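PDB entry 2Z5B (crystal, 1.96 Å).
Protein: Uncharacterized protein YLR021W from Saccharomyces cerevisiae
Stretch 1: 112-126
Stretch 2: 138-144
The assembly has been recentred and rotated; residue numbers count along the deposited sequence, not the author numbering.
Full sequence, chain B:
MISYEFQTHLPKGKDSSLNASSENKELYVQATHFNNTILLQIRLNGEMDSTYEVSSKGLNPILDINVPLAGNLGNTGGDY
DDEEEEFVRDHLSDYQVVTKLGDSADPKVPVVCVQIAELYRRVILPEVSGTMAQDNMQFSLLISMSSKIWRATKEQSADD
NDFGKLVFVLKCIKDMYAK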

# COMPACT_ATOMS: atom_id res chain seq x y z
N VAL B 112 -13.78 -7.52 5.57
CA VAL B 112 -12.83 -7.75 4.49
C VAL B 112 -11.40 -7.71 5.02
O VAL B 112 -10.62 -8.64 4.79
CB VAL B 112 -13.02 -6.73 3.34
CG1 VAL B 112 -11.89 -6.83 2.34
CG2 VAL B 112 -14.35 -6.97 2.65
N CYS B 113 -11.08 -6.65 5.76
CA CYS B 113 -9.75 -6.45 6.35
C CYS B 113 -9.28 -7.55 7.28
O CYS B 113 -8.12 -7.97 7.21
CB CYS B 113 -9.68 -5.09 7.06
SG CYS B 113 -9.77 -3.74 5.93
N VAL B 114 -10.16 -8.02 8.17
CA VAL B 114 -9.79 -9.10 9.09
C VAL B 114 -9.56 -10.39 8.32
O VAL B 114 -8.65 -11.15 8.64
CB VAL B 114 -10.84 -9.30 10.21
CG1 VAL B 114 -10.81 -10.73 10.76
CG2 VAL B 114 -10.63 -8.28 11.33
N GLN B 115 -10.37 -10.63 7.29
CA GLN B 115 -10.26 -11.86 6.51
C GLN B 115 -8.95 -11.84 5.74
O GLN B 115 -8.22 -12.85 5.71
CB GLN B 115 -11.47 -12.06 5.59
CG GLN B 115 -12.76 -12.54 6.32
CD GLN B 115 -12.60 -13.86 7.06
OE1 GLN B 115 -11.79 -14.72 6.67
NE2 GLN B 115 -13.35 -14.03 8.13
N ILE B 116 -8.62 -10.69 5.17
CA ILE B 116 -7.32 -10.53 4.50
C ILE B 116 -6.19 -10.72 5.50
O ILE B 116 -5.25 -11.48 5.25
CB ILE B 116 -7.23 -9.17 3.75
CG1 ILE B 116 -8.24 -9.16 2.60
CG2 ILE B 116 -5.80 -8.93 3.20
CD1 ILE B 116 -8.39 -7.83 1.89
N ALA B 117 -6.31 -10.08 6.67
CA ALA B 117 -5.32 -10.23 7.73
C ALA B 117 -5.11 -11.69 8.14
O ALA B 117 -3.99 -12.15 8.27
CB ALA B 117 -5.70 -9.39 8.94
N GLU B 118 -6.21 -12.40 8.36
CA GLU B 118 -6.14 -13.81 8.76
C GLU B 118 -5.51 -14.68 7.67
O GLU B 118 -4.76 -15.61 7.97
CB GLU B 118 -7.51 -14.32 9.20
CG GLU B 118 -7.82 -13.98 10.67
CD GLU B 118 -6.83 -14.61 11.64
OE1 GLU B 118 -6.96 -15.81 11.95
OE2 GLU B 118 -5.91 -13.92 12.11
N LEU B 119 -5.81 -14.37 6.41
CA LEU B 119 -5.20 -15.08 5.28
C LEU B 119 -3.67 -14.96 5.37
O LEU B 119 -2.94 -15.95 5.28
CB LEU B 119 -5.74 -14.52 3.95
CG LEU B 119 -5.29 -15.22 2.66
CD1 LEU B 119 -5.88 -16.63 2.55
CD2 LEU B 119 -5.66 -14.39 1.44
N TYR B 120 -3.20 -13.73 5.55
CA TYR B 120 -1.77 -13.48 5.71
C TYR B 120 -1.14 -14.26 6.87
O TYR B 120 -0.13 -14.92 6.69
CB TYR B 120 -1.49 -11.98 5.81
CG TYR B 120 -1.25 -11.37 4.45
CD1 TYR B 120 0.01 -11.46 3.84
CD2 TYR B 120 -2.28 -10.74 3.77
CE1 TYR B 120 0.24 -10.91 2.58
CE2 TYR B 120 -2.06 -10.19 2.50
CZ TYR B 120 -0.81 -10.28 1.92
OH TYR B 120 -0.62 -9.73 0.69
N ARG B 121 -1.79 -14.21 8.04
CA ARG B 121 -1.28 -14.89 9.25
C ARG B 121 -1.25 -16.42 9.18
O ARG B 121 -0.24 -17.03 9.52
CB ARG B 121 -2.06 -14.46 10.49
CG ARG B 121 -2.07 -12.96 10.70
CD ARG B 121 -2.30 -12.58 12.14
NE ARG B 121 -1.13 -12.83 12.98
CZ ARG B 121 -1.05 -12.48 14.26
NH1 ARG B 121 -2.06 -11.85 14.85
NH2 ARG B 121 0.06 -12.75 14.95
N ARG B 122 -2.35 -17.01 8.74
CA ARG B 122 -2.52 -18.46 8.81
C ARG B 122 -2.03 -19.20 7.57
O ARG B 122 -1.62 -20.37 7.65
CB ARG B 122 -3.99 -18.80 9.10
CG ARG B 122 -4.57 -18.08 10.32
CD ARG B 122 -5.94 -18.62 10.71
NE ARG B 122 -6.97 -18.38 9.69
CZ ARG B 122 -8.16 -17.82 9.90
NH1 ARG B 122 -8.51 -17.43 11.12
NH2 ARG B 122 -9.00 -17.64 8.90
N VAL B 123 -2.07 -18.53 6.42
CA VAL B 123 -1.77 -19.16 5.14
C VAL B 123 -0.50 -18.61 4.46
O VAL B 123 0.48 -19.33 4.32
CB VAL B 123 -2.98 -19.08 4.17
CG1 VAL B 123 -2.65 -19.65 2.79
CG2 VAL B 123 -4.19 -19.78 4.78
N ILE B 124 -0.53 -17.33 4.07
CA ILE B 124 0.52 -16.76 3.22
C ILE B 124 1.89 -16.74 3.89
O ILE B 124 2.89 -17.17 3.32
CB ILE B 124 0.13 -15.35 2.70
CG1 ILE B 124 -1.11 -15.46 1.81
CG2 ILE B 124 1.29 -14.71 1.95
CD1 ILE B 124 -1.98 -14.25 1.83
N LEU B 125 1.93 -16.23 5.11
CA LEU B 125 3.13 -16.33 5.94
C LEU B 125 2.98 -17.59 6.82
O LEU B 125 2.13 -17.61 7.72
CB LEU B 125 3.28 -15.05 6.79
CG LEU B 125 2.98 -13.68 6.15
CD1 LEU B 125 2.48 -12.67 7.18
CD2 LEU B 125 4.18 -13.11 5.40
N PRO B 126 3.74 -18.67 6.55
CA PRO B 126 4.62 -19.00 5.43
C PRO B 126 3.92 -19.88 4.39
O PRO B 126 2.93 -20.54 4.71
CB PRO B 126 5.74 -19.80 6.11
CG PRO B 126 5.09 -20.43 7.32
CD PRO B 126 3.75 -19.75 7.55
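Stretch 2, residues 138-144: QFSLLIS

Stretch 2 is extended: from Ser-140 to Ser-144 it is a strand, and it runs across helix 112-124 at 133° between their N-to-C directions, nearer antiparallel than parallel, with the axes 9.5 Å apart at closest approach. Register therefore falls as the helix advances: Cys-113 pairs with Ile-143, Ala-117 with Leu-141 and Arg-121 with Phe-139, one helical turn for every two residues of stretch 2. Ile-143 and Leu-141, alternate residues of the strand, point toward the helix, as does Phe-139 just before it, while Ser-140, Leu-142 and Ser-144 lie out of its reach.

At the start, Cys-113 SG lies 4.1 Å from Ile-143 CD1. Ile-116 bridges two strand positions, its CG2 being 4.0 Å from Ile-143 CD1 and 3.7 Å from Leu-141 CD2. Ala-117 marks the tightest backbone spacing of the register, with 6.8 Å between its CA and Leu-141 CA; its CB lies 3.5 Å from Phe-139 CE2. Tyr-120 puts CD2 4.0 Å from Leu-141 CD2, and its CB meets the edge of the Phe-139 ring. Arg-121 covers one face of that ring, CG 3.6 Å from the centroid in a CH-pi contact. Beyond the helix, Leu-125 CD1 reaches Phe-139 CE1 at 4.3 Å. No hydrogen bond joins the stretches, and the contacts are mostly apolar.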

# COMPACT_ATOMS: atom_id res chain seq x y z
N GLN B 138 4.02 -10.37 16.26
CA GLN B 138 4.06 -9.53 15.05
C GLN B 138 2.82 -9.69 14.13
O GLN B 138 2.55 -10.78 13.62
CB GLN B 138 5.35 -9.80 14.26
CG GLN B 138 5.64 -11.28 13.94
CD GLN B 138 6.67 -11.48 12.83
OE1 GLN B 138 7.05 -12.62 12.53
NE2 GLN B 138 7.12 -10.39 12.22
N PHE B 139 2.07 -8.60 13.96
CA PHE B 139 1.16 -8.43 12.80
C PHE B 139 0.56 -7.05 12.57
O PHE B 139 -0.25 -6.54 13.36
CB PHE B 139 0.05 -9.49 12.71
CG PHE B 139 -0.59 -9.54 11.34
CD1 PHE B 139 0.05 -10.21 10.29
CD2 PHE B 139 -1.79 -8.87 11.09
CE1 PHE B 139 -0.51 -10.23 9.02
CE2 PHE B 139 -2.35 -8.90 9.82
CZ PHE B 139 -1.72 -9.58 8.79
N SER B 140 0.93 -6.48 11.43
CA SER B 140 0.40 -5.21 10.96
C SER B 140 0.21 -5.33 9.45
O SER B 140 1.05 -5.90 8.74
CB SER B 140 1.39 -4.10 11.30
OG SER B 140 0.96 -2.86 10.79
N LEU B 141 -0.91 -4.80 8.96
CA LEU B 141 -1.22 -4.77 7.55
C LEU B 141 -1.86 -3.45 7.18
O LEU B 141 -2.88 -3.05 7.75
CB LEU B 141 -2.12 -5.96 7.17
CG LEU B 141 -2.66 -6.21 5.76
CD1 LEU B 141 -1.58 -6.26 4.66
CD2 LEU B 141 -3.48 -7.50 5.74
N LEU B 142 -1.27 -2.79 6.20
CA LEU B 142 -1.81 -1.56 5.64
C LEU B 142 -2.44 -1.90 4.29
O LEU B 142 -1.77 -2.47 3.42
CB LEU B 142 -0.65 -0.54 5.51
CG LEU B 142 -0.78 0.98 5.59
CD1 LEU B 142 -1.78 1.46 6.61
CD2 LEU B 142 0.60 1.58 5.89
N ILE B 143 -3.73 -1.61 4.14
CA ILE B 143 -4.47 -1.96 2.92
C ILE B 143 -5.00 -0.71 2.24
O ILE B 143 -5.80 0.02 2.81
CB ILE B 143 -5.65 -2.97 3.16
CG1 ILE B 143 -5.15 -4.22 3.88
CG2 ILE B 143 -6.32 -3.34 1.81
CD1 ILE B 143 -6.26 -5.17 4.41
N SER B 144 -4.54 -0.47 1.02
CA SER B 144 -5.10 0.59 0.20
C SER B 144 -5.94 -0.06 -0.88
O SER B 144 -5.46 -0.95 -1.59
CB SER B 144 -4.00 1.46 -0.41
OG SER B 144 -3.26 2.15 0.59